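PDB 3PGV: haloacid dehalogenase-like hydrolase from Klebsiella pneumoniae subsp. pneumoniae, which probably acts as a magnesium-dependent phosphatase of the Cof family within the haloacid dehalogenase superfamily. Local coordinates for residues G62-D67 with R126-Y131; I82-A87 with G162-F167; H100-D105 with V203-V208; R104-D109 with A185-R190; P118-N123 with E174-L179. All coordinates share one frame; numbering follows the deposited sequence.

Contact 1 (G62-D67 with R126-Y131); sequences GRHYID and REDEWY. With EDO (1,2-ethanediol), chain I.
His-64 uses both ring nitrogens at once, one inside its own loop and the other across to Glu-127, giving the one hydrogen bond that joins 62-67 to 126-131. Its NE2 donates to O of Glu-127 at 2.7 Å with an N-H...O angle of 163°; the oxygen lies near the imidazole plane, and the nitrogen meets it in the carbonyl plane, on a lone pair. Glu-127 is the second residue of a type II' beta turn from Arg-126 to Glu-129, and its carbonyl is not the one engaged in the turn's closing bond. On the other side of the ring, ND1 of His-64 accepts the backbone N of Ile-66 at 3.0 Å, which fixes the rotation of the imidazole. The ring can span the gap because its CG is anti to the backbone N (chi1 -169°). At its edge, OD1 of Asp-128 stands 3.5 Å from CE1 of His-64, the carboxylate turned 63° from the ring plane. Ile-66 crosses Asp-128 at about a right angle, its CD1 lying 3.7 Å from CB of Asp-128. Tyr-125 packs edge-to-face with His-64, and the adjacent Arg-63 forms a salt bridge with the calcium ligand Asp-29. With NE2 donating and ND1 accepting, the imidazole is fixed as a directed polar tie between the core-domain loop and the cap hairpin.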
# COMPACT_ATOMS: atom_id res chain seq x y z
N GLY A 62 1.03 0.21 1.71
CA GLY A 62 0.86 1.62 2.01
C GLY A 62 1.95 2.12 2.95
O GLY A 62 2.22 3.32 3.02
N ARG A 63 2.66 1.18 3.61
CA ARG A 63 3.74 1.51 4.52
C ARG A 63 4.86 2.26 3.84
O ARG A 63 5.07 2.11 2.64
CB ARG A 63 4.32 0.24 5.15
CG ARG A 63 3.40 -0.49 6.13
CD ARG A 63 4.23 -1.51 6.86
NE ARG A 63 3.43 -2.45 7.63
CZ ARG A 63 3.96 -3.33 8.48
NH1 ARG A 63 5.27 -3.36 8.68
NH2 ARG A 63 3.17 -4.18 9.14
N HIS A 64 5.65 3.03 4.63
CA HIS A 64 6.87 3.66 4.13
C HIS A 64 7.92 2.55 3.99
O HIS A 64 7.86 1.55 4.72
CB HIS A 64 7.36 4.70 5.15
CG HIS A 64 8.46 5.59 4.64
ND1 HIS A 64 9.76 5.13 4.54
CD2 HIS A 64 8.42 6.90 4.31
CE1 HIS A 64 10.46 6.16 4.10
NE2 HIS A 64 9.70 7.25 3.96
N TYR A 65 8.88 2.72 3.08
CA TYR A 65 9.93 1.73 2.85
C TYR A 65 10.72 1.39 4.14
O TYR A 65 10.97 0.22 4.41
CB TYR A 65 10.87 2.18 1.72
CG TYR A 65 11.84 1.11 1.29
CD1 TYR A 65 11.41 -0.01 0.58
CD2 TYR A 65 13.21 1.25 1.51
CE1 TYR A 65 12.29 -1.02 0.21
CE2 TYR A 65 14.11 0.25 1.13
CZ TYR A 65 13.64 -0.88 0.47
OH TYR A 65 14.52 -1.86 0.07
N ILE A 66 11.02 2.40 4.97
CA ILE A 66 11.72 2.19 6.23
C ILE A 66 10.92 1.27 7.15
O ILE A 66 11.49 0.45 7.87
CB ILE A 66 12.06 3.55 6.91
CG1 ILE A 66 13.02 4.38 6.04
CG2 ILE A 66 12.64 3.34 8.34
CD1 ILE A 66 13.16 5.85 6.47
N ASP A 67 9.57 1.36 7.06
CA ASP A 67 8.63 0.61 7.89
C ASP A 67 8.42 -0.86 7.40
O ASP A 67 7.71 -1.62 8.05
CB ASP A 67 7.29 1.36 7.96
CG ASP A 67 6.66 1.44 9.33
OD1 ASP A 67 7.05 0.63 10.21
OD2 ASP A 67 5.74 2.25 9.52
N ARG A 126 7.38 12.65 3.77
CA ARG A 126 8.26 13.45 2.92
C ARG A 126 9.59 12.76 2.85
O ARG A 126 10.31 12.71 3.86
CB ARG A 126 8.43 14.86 3.49
CG ARG A 126 9.28 15.74 2.60
CD ARG A 126 9.43 17.14 3.15
NE ARG A 126 10.11 18.01 2.18
CZ ARG A 126 11.42 18.04 2.01
NH1 ARG A 126 12.21 17.27 2.74
NH2 ARG A 126 11.96 18.83 1.09
N GLU A 127 9.92 12.19 1.67
CA GLU A 127 11.15 11.41 1.48
C GLU A 127 11.26 10.33 2.56
O GLU A 127 10.33 9.53 2.70
CB GLU A 127 12.41 12.33 1.47
CG GLU A 127 12.37 13.46 0.44
CD GLU A 127 12.38 13.06 -1.02
OE1 GLU A 127 12.29 11.84 -1.31
OE2 GLU A 127 12.48 13.96 -1.88
N ASP A 128 12.32 10.35 3.39
CA ASP A 128 12.50 9.36 4.45
C ASP A 128 11.98 9.83 5.80
O ASP A 128 12.27 9.21 6.83
CB ASP A 128 13.97 8.94 4.55
CG ASP A 128 14.42 7.98 3.47
OD1 ASP A 128 13.52 7.33 2.83
OD2 ASP A 128 15.65 7.78 3.32
N GLU A 129 11.18 10.90 5.81
CA GLU A 129 10.65 11.43 7.07
C GLU A 129 9.15 11.34 7.19
O GLU A 129 8.43 11.41 6.19
CB GLU A 129 11.12 12.87 7.30
CG GLU A 129 12.61 13.00 7.55
CD GLU A 129 13.04 14.40 7.95
OE1 GLU A 129 12.66 15.36 7.23
OE2 GLU A 129 13.74 14.54 8.98
N TRP A 130 8.67 11.26 8.43
CA TRP A 130 7.26 11.20 8.75
C TRP A 130 6.89 12.40 9.58
O TRP A 130 7.53 12.66 10.60
CB TRP A 130 6.94 9.88 9.47
CG TRP A 130 5.60 9.81 10.15
CD1 TRP A 130 4.43 10.37 9.71
CD2 TRP A 130 5.25 8.95 11.26
NE1 TRP A 130 3.39 9.99 10.54
CE2 TRP A 130 3.86 9.09 11.47
CE3 TRP A 130 5.99 8.09 12.08
CZ2 TRP A 130 3.21 8.44 12.52
CZ3 TRP A 130 5.33 7.44 13.12
CH2 TRP A 130 3.96 7.62 13.33
N TYR A 131 5.95 13.22 9.07
CA TYR A 131 5.49 14.42 9.75
C TYR A 131 4.06 14.30 10.20
O TYR A 131 3.27 13.60 9.58
CB TYR A 131 5.68 15.67 8.86
CG TYR A 131 7.12 16.09 8.73
CD1 TYR A 131 7.93 15.57 7.71
CD2 TYR A 131 7.70 16.98 9.63
CE1 TYR A 131 9.27 15.95 7.59
CE2 TYR A 131 9.04 17.34 9.54
CZ TYR A 131 9.82 16.83 8.51
OH TYR A 131 11.14 17.22 8.39
C1 EDO I . 11.09 11.86 11.11
O1 EDO I . 12.26 12.42 11.73
C2 EDO I . 11.48 10.56 10.41
O2 EDO I . 10.31 9.81 10.06

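Contact 2 (I82-A87 with G162-F167); sequences ITSNGA and GISKVF
Ser-84, Asn-85 and Ala-87 meet Ser-164 and Lys-165 where the core domain of this haloacid dehalogenase fold faces its cap: 82-87 leaves core strand 80-83, and 162-167 turns a corner at Ser-164 as it enters cap strand 165-167. Three consecutive residues from Ser-84 to Gly-86 have positive phi, curling the chain just past the strand; N of Gly-86 closes back on O of Thr-83 at 3.0 Å. Ser-84 comes first, its OG lying 3.3 Å from OG of Ser-164 in a weak hydrogen bond between the two hydroxyls. Ser-164 OG has a further partner in the backbone O of Tyr-125. Asn-85 follows. Its ND2 comes 3.9 Å from NZ of Lys-165, a proximity of two donors and not a bond, and both also turn to OE1 of Glu-202, the amide only weakly. OD1 of Asn-85 is taken by ND2 of Asn-236, while NZ of Lys-165 also reaches O of Gly-62. The lysine reaches this site because, beyond a first torsion of 70° that sets CG between backbone N and carbonyl carbon, its chain is extended. The Asn-85 side chain is about 7 Å from that of Asp-27, a calcium ligand, so this polar cluster borders the metal site. Ala-87 closes the segment as plain packing: its CB sits 3.7 Å from CB of Ser-164 and 3.4 Å from O of Ser-164.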
# COMPACT_ATOMS: atom_id res chain seq x y z
N ILE A 82 6.92 -2.27 -3.55
CA ILE A 82 6.08 -1.10 -3.78
C ILE A 82 5.67 -0.55 -2.43
O ILE A 82 5.05 -1.27 -1.65
CB ILE A 82 4.83 -1.48 -4.64
CG1 ILE A 82 5.22 -1.94 -6.04
CG2 ILE A 82 3.82 -0.33 -4.68
CD1 ILE A 82 4.07 -2.54 -6.83
N THR A 83 6.06 0.70 -2.12
CA THR A 83 5.67 1.33 -0.84
C THR A 83 4.91 2.64 -1.07
O THR A 83 4.76 3.07 -2.22
CB THR A 83 6.89 1.51 0.07
OG1 THR A 83 7.84 2.37 -0.56
CG2 THR A 83 7.53 0.18 0.47
N SER A 84 4.37 3.24 0.01
CA SER A 84 3.55 4.47 -0.05
C SER A 84 2.47 4.38 -1.16
O SER A 84 2.22 5.36 -1.87
CB SER A 84 4.42 5.71 -0.22
OG SER A 84 5.19 5.98 0.94
N ASN A 85 1.84 3.19 -1.28
CA ASN A 85 0.75 2.91 -2.23
C ASN A 85 1.13 3.17 -3.67
O ASN A 85 0.31 3.64 -4.44
CB ASN A 85 -0.52 3.68 -1.85
CG ASN A 85 -1.09 3.25 -0.54
OD1 ASN A 85 -1.40 2.08 -0.33
ND2 ASN A 85 -1.33 4.20 0.33
N GLY A 86 2.37 2.83 -4.03
CA GLY A 86 2.84 2.98 -5.41
C GLY A 86 3.62 4.24 -5.69
O GLY A 86 4.10 4.42 -6.80
N ALA A 87 3.77 5.13 -4.69
CA ALA A 87 4.54 6.36 -4.89
C ALA A 87 6.04 6.05 -4.97
O ALA A 87 6.79 6.83 -5.54
CB ALA A 87 4.26 7.34 -3.76
N GLY A 162 8.75 16.37 -2.36
CA GLY A 162 9.15 15.03 -1.96
C GLY A 162 8.05 14.30 -1.20
O GLY A 162 8.33 13.37 -0.44
N ILE A 163 6.79 14.70 -1.42
CA ILE A 163 5.67 14.11 -0.67
C ILE A 163 5.12 12.87 -1.37
O ILE A 163 4.43 12.99 -2.36
CB ILE A 163 4.55 15.18 -0.41
CG1 ILE A 163 5.14 16.54 0.10
CG2 ILE A 163 3.45 14.63 0.50
CD1 ILE A 163 5.99 16.45 1.37
N SER A 164 5.44 11.67 -0.84
CA SER A 164 4.93 10.42 -1.41
C SER A 164 3.44 10.25 -1.11
O SER A 164 2.69 9.76 -1.94
CB SER A 164 5.73 9.22 -0.90
OG SER A 164 5.77 9.20 0.52
N LYS A 165 3.00 10.69 0.09
CA LYS A 165 1.60 10.66 0.46
C LYS A 165 1.28 11.51 1.67
O LYS A 165 2.14 11.77 2.50
CB LYS A 165 1.08 9.22 0.65
CG LYS A 165 1.62 8.52 1.88
CD LYS A 165 0.92 7.18 2.06
CE LYS A 165 1.23 6.56 3.39
NZ LYS A 165 0.53 5.28 3.57
N VAL A 166 0.02 11.95 1.77
CA VAL A 166 -0.53 12.58 2.95
C VAL A 166 -1.68 11.69 3.43
O VAL A 166 -2.44 11.18 2.59
CB VAL A 166 -1.03 14.04 2.67
CG1 VAL A 166 -1.70 14.64 3.92
CG2 VAL A 166 0.12 14.93 2.19
N PHE A 167 -1.75 11.40 4.73
CA PHE A 167 -2.83 10.56 5.25
C PHE A 167 -3.48 11.11 6.49
O PHE A 167 -2.80 11.66 7.35
CB PHE A 167 -2.39 9.09 5.43
CG PHE A 167 -1.17 8.86 6.30
CD1 PHE A 167 0.11 9.08 5.80
CD2 PHE A 167 -1.30 8.28 7.56
CE1 PHE A 167 1.23 8.81 6.58
CE2 PHE A 167 -0.18 7.99 8.33
CZ PHE A 167 1.08 8.25 7.83

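Contact 3 (H100-D105 with V203-V208); sequences HNLDRD and VMAGGV. With EDO (1,2-ethanediol), chain H.
Leu-102 and Ala-205 bring together the two linkers that join the cap to the core domain in this haloacid dehalogenase fold. Segment 203-208 leaves cap strand 200-205 for helix 210-220; residues 100-105 run from strand 96-99 into helix 104-110. The CA atoms of Leu-102 and Ala-205 are 4.4 Å apart. Apolar packing dominates. Leu-102 lays its branched end along the strand backbone, with CD2 3.5 Å from C of Met-204 (selenomethionine) and CD1 3.6 Å from O of Val-203. CD2 of Leu-102 also meets CG1 of Val-203 at 4.2 Å. Further along, CB of His-100 touches CG2 of Val-208 at 3.6 Å, although the imidazole is turned to stack on Phe-98. Within 203-208 a type II turn from Ala-205 to Val-208 is closed by N of Val-208 on O of Ala-205. Direct hydrogen bonds between the linkers are absent. Instead one water bridges them, donating to O of His-100 at 2.9 Å and accepting from N of Ala-205, also at 2.9 Å.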
# COMPACT_ATOMS: atom_id res chain seq x y z
N HIS A 100 7.24 8.91 -7.23
CA HIS A 100 6.17 9.67 -7.85
C HIS A 100 5.39 10.43 -6.79
O HIS A 100 4.59 9.85 -6.07
CB HIS A 100 5.26 8.77 -8.70
CG HIS A 100 5.98 8.13 -9.85
ND1 HIS A 100 5.54 6.94 -10.41
CD2 HIS A 100 7.12 8.51 -10.49
CE1 HIS A 100 6.38 6.68 -11.40
NE2 HIS A 100 7.34 7.60 -11.50
N ASN A 101 5.71 11.70 -6.63
CA ASN A 101 5.21 12.52 -5.54
C ASN A 101 3.98 13.33 -5.90
O ASN A 101 3.66 13.47 -7.07
CB ASN A 101 6.33 13.44 -5.02
CG ASN A 101 7.49 12.69 -4.47
OD1 ASN A 101 7.34 11.72 -3.72
ND2 ASN A 101 8.68 13.12 -4.81
N LEU A 102 3.31 13.87 -4.88
CA LEU A 102 2.16 14.77 -5.06
C LEU A 102 2.63 16.10 -5.64
O LEU A 102 3.73 16.57 -5.29
CB LEU A 102 1.51 15.03 -3.69
CG LEU A 102 0.52 13.98 -3.23
CD1 LEU A 102 0.43 13.95 -1.70
CD2 LEU A 102 -0.87 14.22 -3.86
N ASP A 103 1.78 16.74 -6.49
CA ASP A 103 2.09 18.08 -7.00
C ASP A 103 2.23 19.06 -5.83
O ASP A 103 1.51 18.92 -4.82
CB ASP A 103 1.00 18.56 -7.98
CG ASP A 103 1.05 17.90 -9.35
OD1 ASP A 103 1.95 17.05 -9.57
OD2 ASP A 103 0.20 18.26 -10.22
N ARG A 104 3.22 19.97 -5.92
CA ARG A 104 3.58 20.89 -4.83
C ARG A 104 2.37 21.66 -4.27
O ARG A 104 2.22 21.75 -3.05
CB ARG A 104 4.67 21.86 -5.29
CG ARG A 104 5.42 22.52 -4.15
CD ARG A 104 6.40 23.57 -4.66
NE ARG A 104 7.16 24.18 -3.57
CZ ARG A 104 6.71 25.19 -2.83
NH1 ARG A 104 5.49 25.69 -3.04
NH2 ARG A 104 7.45 25.68 -1.84
N ASP A 105 1.55 22.23 -5.15
CA ASP A 105 0.39 23.02 -4.74
C ASP A 105 -0.62 22.17 -3.96
O ASP A 105 -1.21 22.65 -2.99
CB ASP A 105 -0.29 23.69 -5.95
CG ASP A 105 -0.82 22.70 -6.97
OD1 ASP A 105 -0.07 21.77 -7.34
OD2 ASP A 105 -1.99 22.83 -7.37
N VAL A 203 -3.88 10.07 0.58
CA VAL A 203 -3.86 10.82 -0.67
C VAL A 203 -2.51 10.68 -1.34
O VAL A 203 -1.50 11.06 -0.75
CB VAL A 203 -4.26 12.32 -0.50
CG1 VAL A 203 -4.39 13.01 -1.86
CG2 VAL A 203 -5.55 12.46 0.29
N MSE A 204 -2.50 10.15 -2.56
CA MSE A 204 -1.31 10.05 -3.39
C MSE A 204 -1.54 10.87 -4.66
O MSE A 204 -2.67 11.31 -4.91
CB MSE A 204 -1.02 8.57 -3.77
CG MSE A 204 -0.39 7.75 -2.65
SE MSE A 204 -1.59 7.40 -1.16
CE MSE A 204 -3.13 6.54 -2.13
N ALA A 205 -0.49 11.07 -5.48
CA ALA A 205 -0.63 11.81 -6.75
C ALA A 205 -1.52 11.05 -7.68
O ALA A 205 -1.60 9.82 -7.59
CB ALA A 205 0.74 12.01 -7.39
N GLY A 206 -2.20 11.76 -8.58
CA GLY A 206 -3.02 11.12 -9.60
C GLY A 206 -2.18 10.24 -10.49
O GLY A 206 -1.07 10.63 -10.89
N GLY A 207 -2.64 9.03 -10.72
CA GLY A 207 -1.90 8.06 -11.50
C GLY A 207 -0.99 7.21 -10.65
O GLY A 207 -0.28 6.34 -11.16
N VAL A 208 -1.00 7.44 -9.35
CA VAL A 208 -0.21 6.65 -8.42
C VAL A 208 -1.13 5.72 -7.62
O VAL A 208 -2.09 6.19 -7.01
CB VAL A 208 0.63 7.56 -7.49
CG1 VAL A 208 1.28 6.75 -6.36
CG2 VAL A 208 1.67 8.35 -8.27
C1 EDO H . -0.67 14.35 -11.14
O1 EDO H . 0.50 14.25 -10.31
C2 EDO H . -0.70 15.71 -11.84
O2 EDO H . 0.42 15.86 -12.74
O HOH W 1 2.13 10.10 -4.55

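Contact 4 (R104-D109 with A185-R190); sequences RDIAAD and ARWGDR
The CA atoms of Ile-106 and Trp-187, 8.1 Å apart, are the nearest pair of the segments 104-109 and 185-190, just before Gly-188 leaves the helical conformation with positive phi at the end of helix 173-187. Ile-106 lies over one face of the indole: its CG2 is 3.9 Å from the centroid of the six-membered ring of Trp-187 and 14° off the normal, a CH-pi contact. CG of Arg-186 covers the opposite face. CD1 of Ile-106 also sits 3.5 Å above the guanidinium of Arg-190. That group grips Asp-105 end-on, nearly coplanar with the carboxylate: NH2 of Arg-190 reaches OD1 of Asp-105 at 2.8 Å and NH1 reaches OD2 at 3.0 Å, both through syn lone pairs. Asp-109 OD2 makes a second salt bridge, 3.0 Å from NH2 of Arg-186, with the planes 47° apart. One water accepts from NE1 of Trp-187 and donates to both aspartates. Asp-103 adds a second carboxylate to Arg-190, and the bridges with the shared water probably help fix the side chains around the indole.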
# COMPACT_ATOMS: atom_id res chain seq x y z
N ARG A 104 3.22 19.97 -5.92
CA ARG A 104 3.58 20.89 -4.83
C ARG A 104 2.37 21.66 -4.27
O ARG A 104 2.22 21.75 -3.05
CB ARG A 104 4.67 21.86 -5.29
CG ARG A 104 5.42 22.52 -4.15
CD ARG A 104 6.40 23.57 -4.66
NE ARG A 104 7.16 24.18 -3.57
CZ ARG A 104 6.71 25.19 -2.83
NH1 ARG A 104 5.49 25.69 -3.04
NH2 ARG A 104 7.45 25.68 -1.84
N ASP A 105 1.55 22.23 -5.15
CA ASP A 105 0.39 23.02 -4.74
C ASP A 105 -0.62 22.17 -3.96
O ASP A 105 -1.21 22.65 -2.99
CB ASP A 105 -0.29 23.69 -5.95
CG ASP A 105 -0.82 22.70 -6.97
OD1 ASP A 105 -0.07 21.77 -7.34
OD2 ASP A 105 -1.99 22.83 -7.37
N ILE A 106 -0.79 20.89 -4.37
CA ILE A 106 -1.73 19.97 -3.71
C ILE A 106 -1.18 19.55 -2.34
O ILE A 106 -1.92 19.60 -1.35
CB ILE A 106 -2.06 18.75 -4.62
CG1 ILE A 106 -2.63 19.20 -5.98
CG2 ILE A 106 -3.01 17.77 -3.89
CD1 ILE A 106 -3.10 18.06 -6.87
N ALA A 107 0.11 19.20 -2.27
CA ALA A 107 0.76 18.86 -1.01
C ALA A 107 0.65 20.03 0.00
O ALA A 107 0.21 19.82 1.13
CB ALA A 107 2.22 18.50 -1.25
N ALA A 108 0.92 21.26 -0.45
CA ALA A 108 0.83 22.45 0.41
C ALA A 108 -0.56 22.61 1.02
O ALA A 108 -0.68 22.89 2.22
CB ALA A 108 1.21 23.70 -0.37
N ASP A 109 -1.63 22.38 0.20
CA ASP A 109 -3.01 22.47 0.66
C ASP A 109 -3.37 21.32 1.59
O ASP A 109 -4.02 21.54 2.61
CB ASP A 109 -3.99 22.53 -0.53
CG ASP A 109 -3.92 23.82 -1.33
OD1 ASP A 109 -3.47 24.85 -0.76
OD2 ASP A 109 -4.34 23.82 -2.51
N ALA A 185 -13.61 15.87 -5.33
CA ALA A 185 -14.26 16.94 -6.10
C ALA A 185 -13.30 18.12 -6.34
O ALA A 185 -13.35 18.74 -7.39
CB ALA A 185 -15.52 17.42 -5.37
N ARG A 186 -12.42 18.40 -5.35
CA ARG A 186 -11.48 19.52 -5.43
C ARG A 186 -10.37 19.31 -6.47
O ARG A 186 -10.05 20.25 -7.21
CB ARG A 186 -10.87 19.80 -4.04
CG ARG A 186 -9.88 20.94 -4.02
CD ARG A 186 -9.51 21.33 -2.62
NE ARG A 186 -8.48 22.36 -2.62
CZ ARG A 186 -8.18 23.11 -1.58
NH1 ARG A 186 -8.85 22.97 -0.44
NH2 ARG A 186 -7.23 24.02 -1.66
N TRP A 187 -9.82 18.08 -6.58
CA TRP A 187 -8.65 17.84 -7.42
C TRP A 187 -8.83 16.87 -8.59
O TRP A 187 -8.00 16.88 -9.52
CB TRP A 187 -7.45 17.45 -6.57
CG TRP A 187 -6.94 18.58 -5.73
CD1 TRP A 187 -6.40 19.76 -6.17
CD2 TRP A 187 -6.87 18.62 -4.30
NE1 TRP A 187 -6.01 20.53 -5.10
CE2 TRP A 187 -6.25 19.84 -3.94
CE3 TRP A 187 -7.24 17.72 -3.28
CZ2 TRP A 187 -6.02 20.21 -2.61
CZ3 TRP A 187 -7.01 18.08 -1.96
CH2 TRP A 187 -6.43 19.32 -1.63
N GLY A 188 -9.85 16.01 -8.54
CA GLY A 188 -10.12 15.06 -9.61
C GLY A 188 -8.96 14.13 -9.92
O GLY A 188 -8.38 13.52 -9.02
N ASP A 189 -8.58 14.07 -11.22
CA ASP A 189 -7.46 13.25 -11.75
C ASP A 189 -6.12 13.52 -11.06
O ASP A 189 -5.21 12.70 -11.17
CB ASP A 189 -7.30 13.51 -13.27
CG ASP A 189 -8.35 12.87 -14.13
OD1 ASP A 189 -9.23 12.17 -13.58
OD2 ASP A 189 -8.28 13.04 -15.37
N ARG A 190 -5.95 14.73 -10.49
CA ARG A 190 -4.67 15.16 -9.91
C ARG A 190 -4.31 14.41 -8.60
O ARG A 190 -3.15 14.48 -8.16
CB ARG A 190 -4.64 16.67 -9.68
CG ARG A 190 -4.80 17.48 -10.95
CD ARG A 190 -4.55 18.94 -10.69
NE ARG A 190 -3.15 19.19 -10.33
CZ ARG A 190 -2.73 20.20 -9.59
NH1 ARG A 190 -3.61 21.05 -9.08
NH2 ARG A 190 -1.45 20.34 -9.31
O HOH W 2 -4.57 22.93 -5.43

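Contact 5 (P118-N123 with E174-L179); sequences PKIVTN and EHLLPL
Ile-120, His-175 and Lys-119 make up most of the surface buried where helix 173-187 packs against the chain leading into strand 121-126, within the alpha/beta cap domain of the haloacid dehalogenase fold. His-175 is the shared partner. Its CG is anti to the backbone N (chi1 -173°), which carries the imidazole out to the chain at 118-123. Lys-119 crosses one face of that ring obliquely: its CD stands 4.0 Å from the centroid and 5° off the normal, a CH-pi contact made by the aliphatic part of the lysine. A bend at chi3 (72°) carries the ammonium on, and although NZ of Lys-119 lies 3.8 Å from ND1 of His-175, no hydrogen bond links them; the charge is paired with OD2 of Asp-172. NE2 of His-175 is hydrogen-bonded to OD2 of Asp-117, so each polar end is held by an acid just before the opposite segment. Ile-120 takes the ring's edge, with CG1 in plane and 3.7 Å from CD2 of His-175. It also packs on Phe-168 of the neighbouring strand 163-169, so the same side chain serves sheet and helix. Beyond the histidine, Ile-120 CD1 enters the leucines of the helix, 4.2 Å from CD2 of Leu-176 and 3.9 Å from CD2 of Leu-179.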
# COMPACT_ATOMS: atom_id res chain seq x y z
N PRO A 118 -10.22 18.93 15.39
CA PRO A 118 -9.62 18.17 16.50
C PRO A 118 -9.76 16.65 16.35
O PRO A 118 -9.02 15.91 16.99
CB PRO A 118 -10.38 18.69 17.72
CG PRO A 118 -11.67 19.19 17.20
CD PRO A 118 -11.36 19.76 15.85
N LYS A 119 -10.71 16.19 15.49
CA LYS A 119 -10.96 14.77 15.28
C LYS A 119 -9.96 14.13 14.31
O LYS A 119 -9.77 12.92 14.35
CB LYS A 119 -12.41 14.54 14.80
CG LYS A 119 -13.48 14.96 15.82
CD LYS A 119 -14.91 14.74 15.30
CE LYS A 119 -15.30 13.28 15.25
NZ LYS A 119 -16.69 13.09 14.78
N ILE A 120 -9.32 14.95 13.44
CA ILE A 120 -8.39 14.43 12.43
C ILE A 120 -6.93 14.83 12.71
O ILE A 120 -6.66 15.99 13.03
CB ILE A 120 -8.83 14.84 11.00
CG1 ILE A 120 -10.29 14.44 10.72
CG2 ILE A 120 -7.87 14.27 9.95
CD1 ILE A 120 -10.89 15.06 9.38
N VAL A 121 -6.00 13.88 12.56
CA VAL A 121 -4.57 14.16 12.58
C VAL A 121 -4.03 14.06 11.13
O VAL A 121 -4.36 13.10 10.42
CB VAL A 121 -3.79 13.21 13.54
CG1 VAL A 121 -2.27 13.35 13.36
CG2 VAL A 121 -4.19 13.45 15.00
N THR A 122 -3.29 15.08 10.67
CA THR A 122 -2.71 15.06 9.33
C THR A 122 -1.29 14.49 9.36
O THR A 122 -0.43 15.00 10.09
CB THR A 122 -2.76 16.46 8.70
OG1 THR A 122 -4.11 16.92 8.70
CG2 THR A 122 -2.19 16.48 7.25
N ASN A 123 -1.04 13.44 8.57
CA ASN A 123 0.27 12.80 8.50
C ASN A 123 0.86 12.97 7.13
O ASN A 123 0.13 12.97 6.13
CB ASN A 123 0.16 11.32 8.84
CG ASN A 123 -0.36 11.03 10.20
OD1 ASN A 123 0.39 10.75 11.12
ND2 ASN A 123 -1.67 11.01 10.35
N GLU A 174 -16.87 7.55 9.81
CA GLU A 174 -17.92 8.34 9.18
C GLU A 174 -17.50 9.80 9.00
O GLU A 174 -17.96 10.45 8.07
CB GLU A 174 -19.24 8.24 9.98
CG GLU A 174 -20.00 6.93 9.81
CD GLU A 174 -19.34 5.67 10.36
OE1 GLU A 174 -18.61 5.76 11.38
OE2 GLU A 174 -19.62 4.58 9.82
N HIS A 175 -16.63 10.31 9.89
CA HIS A 175 -16.16 11.69 9.82
C HIS A 175 -15.18 11.90 8.64
O HIS A 175 -15.10 13.01 8.10
CB HIS A 175 -15.51 12.11 11.15
CG HIS A 175 -15.15 13.56 11.21
ND1 HIS A 175 -16.11 14.54 11.36
CD2 HIS A 175 -13.93 14.14 11.19
CE1 HIS A 175 -15.46 15.69 11.37
NE2 HIS A 175 -14.14 15.50 11.30
N LEU A 176 -14.47 10.82 8.21
CA LEU A 176 -13.52 10.87 7.09
C LEU A 176 -14.21 10.82 5.72
O LEU A 176 -13.66 11.33 4.74
CB LEU A 176 -12.48 9.73 7.19
CG LEU A 176 -11.45 9.86 8.32
CD1 LEU A 176 -10.57 8.62 8.40
CD2 LEU A 176 -10.59 11.11 8.14
N LEU A 177 -15.40 10.19 5.65
CA LEU A 177 -16.15 10.04 4.39
C LEU A 177 -16.41 11.38 3.64
O LEU A 177 -16.12 11.47 2.44
CB LEU A 177 -17.46 9.26 4.60
CG LEU A 177 -17.27 7.77 4.91
CD1 LEU A 177 -18.57 7.15 5.37
CD2 LEU A 177 -16.70 7.02 3.71
N PRO A 178 -16.91 12.47 4.32
CA PRO A 178 -17.11 13.74 3.60
C PRO A 178 -15.79 14.38 3.17
O PRO A 178 -15.77 15.10 2.16
CB PRO A 178 -17.87 14.61 4.62
CG PRO A 178 -18.36 13.66 5.66
CD PRO A 178 -17.36 12.57 5.72
N LEU A 179 -14.67 14.11 3.90
CA LEU A 179 -13.35 14.63 3.53
C LEU A 179 -12.86 13.94 2.25
O LEU A 179 -12.25 14.60 1.39
CB LEU A 179 -12.33 14.44 4.69
CG LEU A 179 -10.87 14.94 4.41
CD1 LEU A 179 -10.83 16.41 4.06
CD2 LEU A 179 -9.95 14.67 5.62

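How the contacts relate
Contacts 1, 2 and 3 line the junction of core and cap, whereas contacts 4 and 5 lie within the cap and away from the metal. Contacts 1 and 2, centres about 8 Å apart, meet where O of Gly-62 lies 2.6 Å from NZ of Lys-165; the Asn-85 side chain is about 8 Å from the calcium ion. Contact 3 stands about 8 Å from contacts 2 and 4, centre to centre. It shares Arg-104 and Asp-105 with contact 4, and N of Val-203 lies 2.7 Å from O of Val-166 in contact 2. Contact 5, about 17 Å from contact 4 between centres, also uses helix 173-187; N of its Asn-123 lies 2.8 Å from O of Phe-167 of contact 2.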